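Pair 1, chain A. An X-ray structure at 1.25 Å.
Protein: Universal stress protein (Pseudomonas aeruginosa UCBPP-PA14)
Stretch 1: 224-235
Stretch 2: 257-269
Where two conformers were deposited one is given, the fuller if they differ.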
# COMPACT_ATOMS: atom_id res chain seq x y z
N PRO A 224 3.70 3.86 -21.36
CA PRO A 224 3.04 2.82 -20.58
C PRO A 224 3.22 3.01 -19.06
O PRO A 224 4.34 3.08 -18.60
CB PRO A 224 3.71 1.52 -21.07
CG PRO A 224 4.54 1.91 -22.29
CD PRO A 224 4.86 3.38 -22.13
N ALA A 225 2.12 3.11 -18.31
CA ALA A 225 2.21 3.33 -16.84
C ALA A 225 2.95 2.18 -16.16
O ALA A 225 3.66 2.42 -15.15
CB ALA A 225 0.83 3.50 -16.25
N ASP A 226 2.82 0.97 -16.71
CA ASP A 226 3.46 -0.23 -16.11
C ASP A 226 4.99 -0.10 -16.17
O ASP A 226 5.68 -0.80 -15.41
CB ASP A 226 3.00 -1.53 -16.77
CG ASP A 226 3.35 -1.65 -18.25
OD1 ASP A 226 3.22 -0.65 -18.96
OD2 ASP A 226 3.73 -2.76 -18.67
N VAL A 227 5.56 0.72 -17.07
CA VAL A 227 7.05 0.88 -17.02
C VAL A 227 7.39 2.27 -16.48
O VAL A 227 8.46 2.42 -15.86
CB VAL A 227 7.72 0.63 -18.39
CG1 VAL A 227 7.38 -0.76 -18.92
CG2 VAL A 227 7.36 1.70 -19.41
N LEU A 228 6.50 3.24 -16.65
CA LEU A 228 6.84 4.62 -16.19
C LEU A 228 6.84 4.71 -14.67
O LEU A 228 7.73 5.39 -14.12
CB LEU A 228 5.86 5.62 -16.81
CG LEU A 228 5.99 5.81 -18.32
CD1 LEU A 228 4.94 6.77 -18.84
CD2 LEU A 228 7.39 6.28 -18.69
N ILE A 229 5.90 4.02 -14.00
CA ILE A 229 5.83 4.10 -12.51
C ILE A 229 7.11 3.52 -11.93
O ILE A 229 7.78 4.19 -11.13
CB ILE A 229 4.53 3.49 -11.96
CG1 ILE A 229 3.31 4.33 -12.38
CG2 ILE A 229 4.61 3.31 -10.45
CD1 ILE A 229 1.99 3.62 -12.23
N PRO A 230 7.55 2.30 -12.29
CA PRO A 230 8.81 1.79 -11.74
C PRO A 230 10.04 2.64 -12.14
O PRO A 230 10.97 2.76 -11.36
CB PRO A 230 8.90 0.36 -12.28
CG PRO A 230 7.46 -0.02 -12.55
CD PRO A 230 6.80 1.26 -13.02
N ARG A 231 10.05 3.21 -13.35
CA ARG A 231 11.24 4.03 -13.71
C ARG A 231 11.36 5.23 -12.76
O ARG A 231 12.48 5.57 -12.33
CB ARG A 231 11.16 4.56 -15.14
CG ARG A 231 11.38 3.49 -16.19
CD ARG A 231 11.15 4.11 -17.55
NE ARG A 231 11.17 3.14 -18.62
CZ ARG A 231 10.89 3.44 -19.89
NH1 ARG A 231 10.52 4.67 -20.20
NH2 ARG A 231 10.93 2.52 -20.83
N THR A 232 10.23 5.87 -12.48
CA THR A 232 10.29 7.06 -11.60
C THR A 232 10.68 6.63 -10.19
O THR A 232 11.48 7.31 -9.55
CB THR A 232 8.98 7.83 -11.66
OG1 THR A 232 8.74 8.17 -13.03
CG2 THR A 232 9.00 9.06 -10.79
N ALA A 233 10.12 5.52 -9.71
CA ALA A 233 10.48 5.04 -8.37
C ALA A 233 11.98 4.77 -8.30
O ALA A 233 12.62 5.14 -7.30
CB ALA A 233 9.70 3.79 -8.02
N GLN A 234 12.53 4.16 -9.34
CA GLN A 234 13.97 3.82 -9.32
C GLN A 234 14.81 5.10 -9.38
O GLN A 234 15.79 5.23 -8.61
CB GLN A 234 14.30 2.90 -10.50
CG GLN A 234 15.73 2.41 -10.47
CD GLN A 234 16.01 1.50 -9.31
OE1 GLN A 234 16.90 1.75 -8.51
NE2 GLN A 234 15.21 0.45 -9.20
N LYS A 235 14.44 6.05 -10.23
CA LYS A 235 15.23 7.30 -10.38
C LYS A 235 15.22 8.09 -9.07
O LYS A 235 16.27 8.65 -8.70
CB LYS A 235 14.67 8.13 -11.55
CG LYS A 235 15.39 9.45 -11.80
CD LYS A 235 16.86 9.30 -12.16
CE LYS A 235 17.55 10.64 -12.36
NZ LYS A 235 18.94 10.45 -12.82
N GLY A 257 -5.84 -5.33 -12.03
CA GLY A 257 -5.53 -4.63 -13.29
C GLY A 257 -4.09 -4.84 -13.72
O GLY A 257 -3.22 -5.02 -12.85
N ASN A 258 -3.82 -4.69 -15.01
CA ASN A 258 -2.45 -4.96 -15.52
C ASN A 258 -1.42 -3.99 -14.94
O ASN A 258 -0.30 -4.44 -14.62
CB ASN A 258 -2.38 -4.88 -17.04
CG ASN A 258 -1.00 -5.24 -17.56
OD1 ASN A 258 -0.60 -6.41 -17.50
ND2 ASN A 258 -0.27 -4.26 -18.07
N THR A 259 -1.74 -2.70 -14.85
CA THR A 259 -0.69 -1.76 -14.37
C THR A 259 -0.24 -2.16 -12.97
O THR A 259 0.97 -2.30 -12.73
CB THR A 259 -1.15 -0.30 -14.41
OG1 THR A 259 -1.37 0.04 -15.78
CG2 THR A 259 -0.15 0.66 -13.80
N ALA A 260 -1.20 -2.33 -12.06
CA ALA A 260 -0.81 -2.66 -10.67
C ALA A 260 -0.14 -4.03 -10.62
O ALA A 260 0.80 -4.18 -9.82
CB ALA A 260 -2.02 -2.56 -9.76
N GLU A 261 -0.57 -4.99 -11.44
CA GLU A 261 0.08 -6.33 -11.43
C GLU A 261 1.57 -6.19 -11.76
O GLU A 261 2.44 -6.68 -11.01
CB GLU A 261 -0.58 -7.27 -12.43
CG GLU A 261 -1.94 -7.77 -11.99
CD GLU A 261 -2.61 -8.70 -12.98
OE1 GLU A 261 -2.11 -8.81 -14.12
OE2 GLU A 261 -3.62 -9.32 -12.62
N VAL A 262 1.87 -5.49 -12.86
CA VAL A 262 3.29 -5.35 -13.28
C VAL A 262 4.07 -4.53 -12.25
O VAL A 262 5.17 -4.94 -11.86
CB VAL A 262 3.38 -4.74 -14.69
CG1 VAL A 262 4.82 -4.45 -15.08
CG2 VAL A 262 2.70 -5.62 -15.73
N VAL A 263 3.52 -3.39 -11.83
CA VAL A 263 4.26 -2.51 -10.88
C VAL A 263 4.55 -3.26 -9.56
O VAL A 263 5.68 -3.17 -9.05
CB VAL A 263 3.44 -1.21 -10.67
CG1 VAL A 263 3.96 -0.36 -9.53
CG2 VAL A 263 3.36 -0.43 -11.97
N LEU A 264 3.58 -3.98 -9.02
CA LEU A 264 3.79 -4.68 -7.73
C LEU A 264 4.88 -5.74 -7.82
O LEU A 264 5.54 -5.98 -6.81
CB LEU A 264 2.46 -5.29 -7.27
CG LEU A 264 1.62 -4.37 -6.40
CD1 LEU A 264 0.14 -4.75 -6.43
CD2 LEU A 264 2.16 -4.36 -4.98
N ASP A 265 5.05 -6.34 -8.99
CA ASP A 265 6.07 -7.40 -9.21
C ASP A 265 7.42 -6.80 -9.63
O ASP A 265 8.35 -7.58 -9.83
CB ASP A 265 5.61 -8.40 -10.27
CG ASP A 265 4.81 -9.58 -9.75
OD1 ASP A 265 4.66 -9.72 -8.51
OD2 ASP A 265 4.33 -10.37 -10.59
N THR A 266 7.52 -5.46 -9.75
CA THR A 266 8.75 -4.80 -10.27
C THR A 266 9.34 -3.83 -9.24
O THR A 266 10.56 -3.72 -9.15
CB THR A 266 8.45 -4.02 -11.57
OG1 THR A 266 7.85 -4.93 -12.50
CG2 THR A 266 9.67 -3.39 -12.20
N LEU A 267 8.49 -3.13 -8.50
CA LEU A 267 9.01 -2.10 -7.57
C LEU A 267 9.92 -2.72 -6.52
O LEU A 267 9.65 -3.85 -6.05
CB LEU A 267 7.84 -1.41 -6.88
CG LEU A 267 7.02 -0.45 -7.75
CD1 LEU A 267 5.76 -0.05 -7.00
CD2 LEU A 267 7.82 0.79 -8.12
N GLU A 268 10.93 -1.95 -6.13
CA GLU A 268 11.86 -2.31 -5.03
C GLU A 268 11.47 -1.52 -3.77
O GLU A 268 11.99 -1.85 -2.70
CB GLU A 268 13.30 -2.05 -5.46
CG GLU A 268 13.72 -2.92 -6.64
CD GLU A 268 15.17 -2.81 -7.10
OE1 GLU A 268 15.75 -1.72 -6.98
OE2 GLU A 268 15.71 -3.83 -7.56
N SER A 269 10.62 -0.51 -3.91
CA SER A 269 10.08 0.25 -2.77
C SER A 269 9.01 -0.58 -2.06
O SER A 269 8.49 -1.53 -2.64
CB SER A 269 9.44 1.55 -3.25
OG SER A 269 8.27 1.28 -4.03
O HOH W 1 2.42 -4.86 -19.36
O HOH W 2 18.41 -0.27 -7.50

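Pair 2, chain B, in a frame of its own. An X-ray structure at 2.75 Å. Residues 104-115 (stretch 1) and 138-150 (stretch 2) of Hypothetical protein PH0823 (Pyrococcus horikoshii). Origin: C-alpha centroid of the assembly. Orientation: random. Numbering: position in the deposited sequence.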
# COMPACT_ATOMS: atom_id res chain seq x y z
N ILE B 104 -1.01 -4.45 -21.55
CA ILE B 104 -2.16 -4.19 -20.65
C ILE B 104 -1.58 -3.62 -19.39
O ILE B 104 -0.73 -4.24 -18.73
CB ILE B 104 -3.14 -5.43 -20.38
CG1 ILE B 104 -2.36 -6.72 -19.99
CG2 ILE B 104 -4.13 -5.61 -21.56
CD1 ILE B 104 -0.85 -6.80 -20.56
N PRO B 105 -2.02 -2.41 -19.08
CA PRO B 105 -1.44 -1.76 -17.95
C PRO B 105 -1.06 -2.72 -16.77
O PRO B 105 0.14 -2.99 -16.58
CB PRO B 105 -2.46 -0.66 -17.65
CG PRO B 105 -2.90 -0.23 -19.03
CD PRO B 105 -3.04 -1.57 -19.73
N TRP B 106 -2.03 -3.30 -16.05
CA TRP B 106 -1.66 -4.07 -14.84
C TRP B 106 -0.65 -5.18 -15.11
O TRP B 106 0.01 -5.66 -14.19
CB TRP B 106 -2.86 -4.73 -14.15
CG TRP B 106 -3.11 -6.07 -14.74
CD1 TRP B 106 -2.43 -7.26 -14.49
CD2 TRP B 106 -4.04 -6.33 -15.73
NE1 TRP B 106 -2.93 -8.26 -15.29
CE2 TRP B 106 -3.92 -7.71 -16.07
CE3 TRP B 106 -4.97 -5.53 -16.40
CZ2 TRP B 106 -4.69 -8.29 -17.06
CZ3 TRP B 106 -5.76 -6.11 -17.38
CH2 TRP B 106 -5.61 -7.48 -17.70
N ASP B 107 -0.59 -5.64 -16.34
CA ASP B 107 0.17 -6.82 -16.59
C ASP B 107 1.60 -6.38 -16.85
O ASP B 107 2.59 -7.04 -16.48
CB ASP B 107 -0.45 -7.63 -17.73
CG ASP B 107 0.27 -8.99 -17.94
OD1 ASP B 107 0.71 -9.27 -19.09
OD2 ASP B 107 0.44 -9.79 -16.96
N GLU B 108 1.72 -5.23 -17.44
CA GLU B 108 3.05 -4.73 -17.60
C GLU B 108 3.64 -4.29 -16.25
O GLU B 108 4.73 -4.73 -15.89
CB GLU B 108 3.06 -3.64 -18.65
CG GLU B 108 2.67 -4.16 -20.03
CD GLU B 108 3.29 -5.54 -20.38
OE1 GLU B 108 2.60 -6.35 -21.08
OE2 GLU B 108 4.47 -5.77 -19.97
N ILE B 109 2.89 -3.46 -15.51
CA ILE B 109 3.20 -3.13 -14.13
C ILE B 109 3.75 -4.36 -13.39
O ILE B 109 4.82 -4.29 -12.81
CB ILE B 109 1.95 -2.68 -13.34
CG1 ILE B 109 1.11 -1.66 -14.10
CG2 ILE B 109 2.35 -2.08 -12.10
CD1 ILE B 109 1.77 -0.41 -14.31
N VAL B 110 3.03 -5.47 -13.41
CA VAL B 110 3.39 -6.59 -12.60
C VAL B 110 4.63 -7.31 -13.19
O VAL B 110 5.51 -7.87 -12.50
CB VAL B 110 2.24 -7.54 -12.58
CG1 VAL B 110 2.66 -8.83 -11.88
CG2 VAL B 110 1.08 -6.90 -11.88
N LYS B 111 4.67 -7.29 -14.50
CA LYS B 111 5.78 -7.91 -15.22
C LYS B 111 7.03 -7.19 -14.85
O LYS B 111 7.96 -7.80 -14.36
CB LYS B 111 5.53 -8.00 -16.76
CG LYS B 111 5.21 -9.45 -17.23
CD LYS B 111 4.11 -9.59 -18.26
CE LYS B 111 4.62 -9.10 -19.60
NZ LYS B 111 3.48 -8.97 -20.58
N VAL B 112 7.03 -5.88 -15.00
CA VAL B 112 8.20 -5.07 -14.70
C VAL B 112 8.51 -5.03 -13.20
O VAL B 112 9.67 -4.99 -12.83
CB VAL B 112 7.97 -3.62 -15.15
CG1 VAL B 112 8.96 -2.67 -14.47
CG2 VAL B 112 8.01 -3.46 -16.70
N ALA B 113 7.52 -5.04 -12.33
CA ALA B 113 7.83 -5.09 -10.93
C ALA B 113 8.78 -6.23 -10.78
O ALA B 113 9.92 -6.02 -10.39
CB ALA B 113 6.62 -5.31 -10.13
N GLU B 114 8.32 -7.42 -11.15
CA GLU B 114 9.02 -8.64 -10.75
C GLU B 114 10.41 -8.76 -11.30
O GLU B 114 11.30 -9.33 -10.65
CB GLU B 114 8.25 -9.92 -11.06
CG GLU B 114 8.65 -11.07 -10.11
CD GLU B 114 7.95 -10.96 -8.72
OE1 GLU B 114 6.73 -10.54 -8.67
OE2 GLU B 114 8.60 -11.29 -7.67
N GLU B 115 10.54 -8.23 -12.51
CA GLU B 115 11.76 -8.31 -13.28
C GLU B 115 12.88 -7.36 -12.85
O GLU B 115 14.03 -7.64 -13.16
CB GLU B 115 11.52 -7.95 -14.75
CG GLU B 115 10.59 -8.77 -15.61
CD GLU B 115 10.25 -7.99 -16.89
OE1 GLU B 115 9.44 -8.49 -17.71
OE2 GLU B 115 10.77 -6.85 -17.09
N SER B 138 -9.23 0.04 -11.11
CA SER B 138 -9.23 -1.40 -11.35
C SER B 138 -7.92 -1.87 -12.01
O SER B 138 -7.62 -3.10 -11.96
CB SER B 138 -10.44 -1.81 -12.18
OG SER B 138 -10.05 -2.11 -13.52
N THR B 139 -7.14 -0.95 -12.63
CA THR B 139 -5.72 -1.24 -12.77
C THR B 139 -5.14 -1.54 -11.38
O THR B 139 -4.41 -2.54 -11.20
CB THR B 139 -4.84 -0.17 -13.55
OG1 THR B 139 -4.02 -0.88 -14.50
CG2 THR B 139 -3.87 0.63 -12.64
N VAL B 140 -5.49 -0.70 -10.41
CA VAL B 140 -4.95 -0.78 -9.08
C VAL B 140 -5.25 -2.14 -8.49
O VAL B 140 -4.37 -2.99 -8.39
CB VAL B 140 -5.47 0.36 -8.24
CG1 VAL B 140 -4.93 0.25 -6.88
CG2 VAL B 140 -5.07 1.71 -8.85
N MET B 141 -6.49 -2.34 -8.10
CA MET B 141 -7.00 -3.63 -7.82
C MET B 141 -6.27 -4.84 -8.50
O MET B 141 -5.96 -5.87 -7.85
CB MET B 141 -8.46 -3.66 -8.23
CG MET B 141 -9.41 -2.95 -7.30
SD MET B 141 -9.22 -3.41 -5.55
CE MET B 141 -10.80 -2.72 -4.93
N ARG B 142 -6.04 -4.76 -9.81
CA ARG B 142 -5.49 -5.92 -10.49
C ARG B 142 -3.98 -6.16 -10.24
O ARG B 142 -3.53 -7.32 -10.05
CB ARG B 142 -5.89 -5.94 -11.96
CG ARG B 142 -7.33 -6.54 -12.17
CD ARG B 142 -7.74 -6.99 -13.68
NE ARG B 142 -8.91 -6.21 -14.14
CZ ARG B 142 -8.86 -4.96 -14.65
NH1 ARG B 142 -9.98 -4.35 -15.01
NH2 ARG B 142 -7.70 -4.31 -14.81
N VAL B 143 -3.20 -5.09 -10.21
CA VAL B 143 -1.84 -5.21 -9.68
C VAL B 143 -1.93 -5.70 -8.24
O VAL B 143 -1.36 -6.76 -7.93
CB VAL B 143 -1.02 -3.92 -9.77
CG1 VAL B 143 0.35 -4.17 -9.34
CG2 VAL B 143 -0.98 -3.46 -11.15
N LEU B 144 -2.66 -4.96 -7.38
CA LEU B 144 -2.90 -5.41 -6.03
C LEU B 144 -2.93 -6.91 -5.84
O LEU B 144 -2.27 -7.44 -4.96
CB LEU B 144 -4.18 -4.87 -5.51
CG LEU B 144 -3.69 -4.13 -4.31
CD1 LEU B 144 -4.79 -3.26 -3.71
CD2 LEU B 144 -3.18 -5.10 -3.34
N ARG B 145 -3.70 -7.56 -6.71
CA ARG B 145 -4.06 -8.97 -6.59
C ARG B 145 -3.03 -9.96 -7.20
O ARG B 145 -2.95 -11.11 -6.79
CB ARG B 145 -5.41 -9.17 -7.29
CG ARG B 145 -6.53 -9.86 -6.43
CD ARG B 145 -7.51 -8.82 -5.64
NE ARG B 145 -8.63 -9.53 -4.92
CZ ARG B 145 -9.54 -9.00 -4.05
NH1 ARG B 145 -9.50 -7.68 -3.76
NH2 ARG B 145 -10.47 -9.79 -3.46
N LYS B 146 -2.28 -9.52 -8.19
CA LYS B 146 -1.49 -10.41 -8.98
C LYS B 146 -0.07 -10.37 -8.50
O LYS B 146 0.69 -11.34 -8.65
CB LYS B 146 -1.59 -10.00 -10.46
CG LYS B 146 -2.53 -10.89 -11.36
CD LYS B 146 -4.02 -10.34 -11.45
CE LYS B 146 -5.21 -11.48 -11.62
NZ LYS B 146 -6.71 -10.98 -11.73
N THR B 147 0.31 -9.27 -7.88
CA THR B 147 1.71 -9.12 -7.50
C THR B 147 2.17 -9.85 -6.23
O THR B 147 1.34 -10.32 -5.47
CB THR B 147 2.08 -7.67 -7.47
OG1 THR B 147 3.47 -7.60 -7.62
CG2 THR B 147 1.69 -6.99 -6.19
N LYS B 148 3.48 -10.01 -6.05
CA LYS B 148 4.10 -10.58 -4.78
C LYS B 148 4.84 -9.51 -3.97
O LYS B 148 4.93 -9.53 -2.70
CB LYS B 148 5.13 -11.67 -5.05
CG LYS B 148 4.76 -12.67 -6.14
CD LYS B 148 3.45 -13.41 -5.89
CE LYS B 148 3.08 -14.22 -7.16
NZ LYS B 148 4.36 -14.75 -7.70
N LYS B 149 5.36 -8.56 -4.74
CA LYS B 149 5.83 -7.28 -4.25
C LYS B 149 4.84 -6.54 -3.22
O LYS B 149 3.61 -6.87 -3.16
CB LYS B 149 6.23 -6.44 -5.49
CG LYS B 149 7.69 -6.57 -6.01
CD LYS B 149 8.07 -7.94 -6.45
CE LYS B 149 9.52 -8.01 -6.79
NZ LYS B 149 10.43 -7.63 -5.61
N PRO B 150 5.38 -5.66 -2.32
CA PRO B 150 4.52 -4.78 -1.51
C PRO B 150 4.00 -3.61 -2.28
O PRO B 150 4.48 -3.38 -3.41
CB PRO B 150 5.40 -4.39 -0.34
CG PRO B 150 6.81 -4.54 -0.82
CD PRO B 150 6.80 -5.60 -1.91
O HOH W 3 5.30 -8.29 -9.79

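The sharpest difference lies where Asp226(A) superposes on Trp106(B). In pair 1 this position carries a short acid in the p rotamer: its CB lies 3.8 Å from Val262(A) CG1, and its carboxylate reaches Asn258(A) through water 1, which donates to Asp226(A) OD2 (2.6 Å) and accepts from Asn258(A) ND2 (3.0 Å). In pair 2 an indole takes the place; the other stretch covers 105 Å² of Trp106(B), against 76 Å² of Asp226(A). The residue matching Val262(A) is Arg142(B), whose CD sits 4.2 Å from the centroid of the six-membered ring of Trp106(B), 12° off the ring normal, a CH-pi contact over the face. A small apolar contact beside a water bridge is thus replaced by an aromatic ring under an aliphatic arm.

These differences rest on nearly the same backbone. Fourteen central residues superpose with an RMSD of 0.4 Å; in both pairs the helix axes make an angle of 38° (signed crossing angle -38°), with closest approaches of 8.6 Å in pair 1 and 8.8 Å in pair 2. Buried surface is 491 Å² and 598 Å², respectively.

The position that matches most closely is Val263(A), which falls on Val143(B) with CA atoms 0.1 Å and side-chain centres 0.3 Å apart. Both are t rotamers and both meet the matched isoleucine: Ile229(A) CG2 lies 3.8 Å from Val263(A) CG1, and Ile109(B) CG2 lies 3.7 Å from Val143(B) CG2. One turn on from the Asp/Trp position, Pro230(A) matches Val110(B). The proline CD packs 4.0 Å from Val263(A) CG2, while Val110(B) CG2 approaches Val143(B) CG1 at 3.8 Å. Proline has no amide hydrogen, so the helix of pair 1 kinks here; in pair 2 Val110(B) N does bond back to Trp106(B) O (3.1 Å), although that oxygen is less surely placed.

Towards the C-terminal ends the solutions diverge again. Leu267(A) CD2 packs 3.5 Å from Ala233(A) CB. Its counterpart, Thr147(B), offers a hydroxyl instead: OG1 donates to water 3 (2.9 Å), which donates to Val110(B) O (2.8 Å) and Glu114(B) OE1 (2.9 Å).

Gln234(A), the counterpart of Glu114(B), bonds directly across the interface: NE2 donates to Glu268(A) OE1 at 3.2 Å and a nearly straight 170°, and water 2 donates to both Gln234(A) OE1 (2.7 Å) and Glu268(A) OE1 (3.1 Å). Pair 2 has no direct hydrogen bond between its stretches. Glu114(B) OE2 lies 3.5 Å from Lys149(B) CE but 4.6 Å from Lys149(B) NZ, too far for a salt bridge.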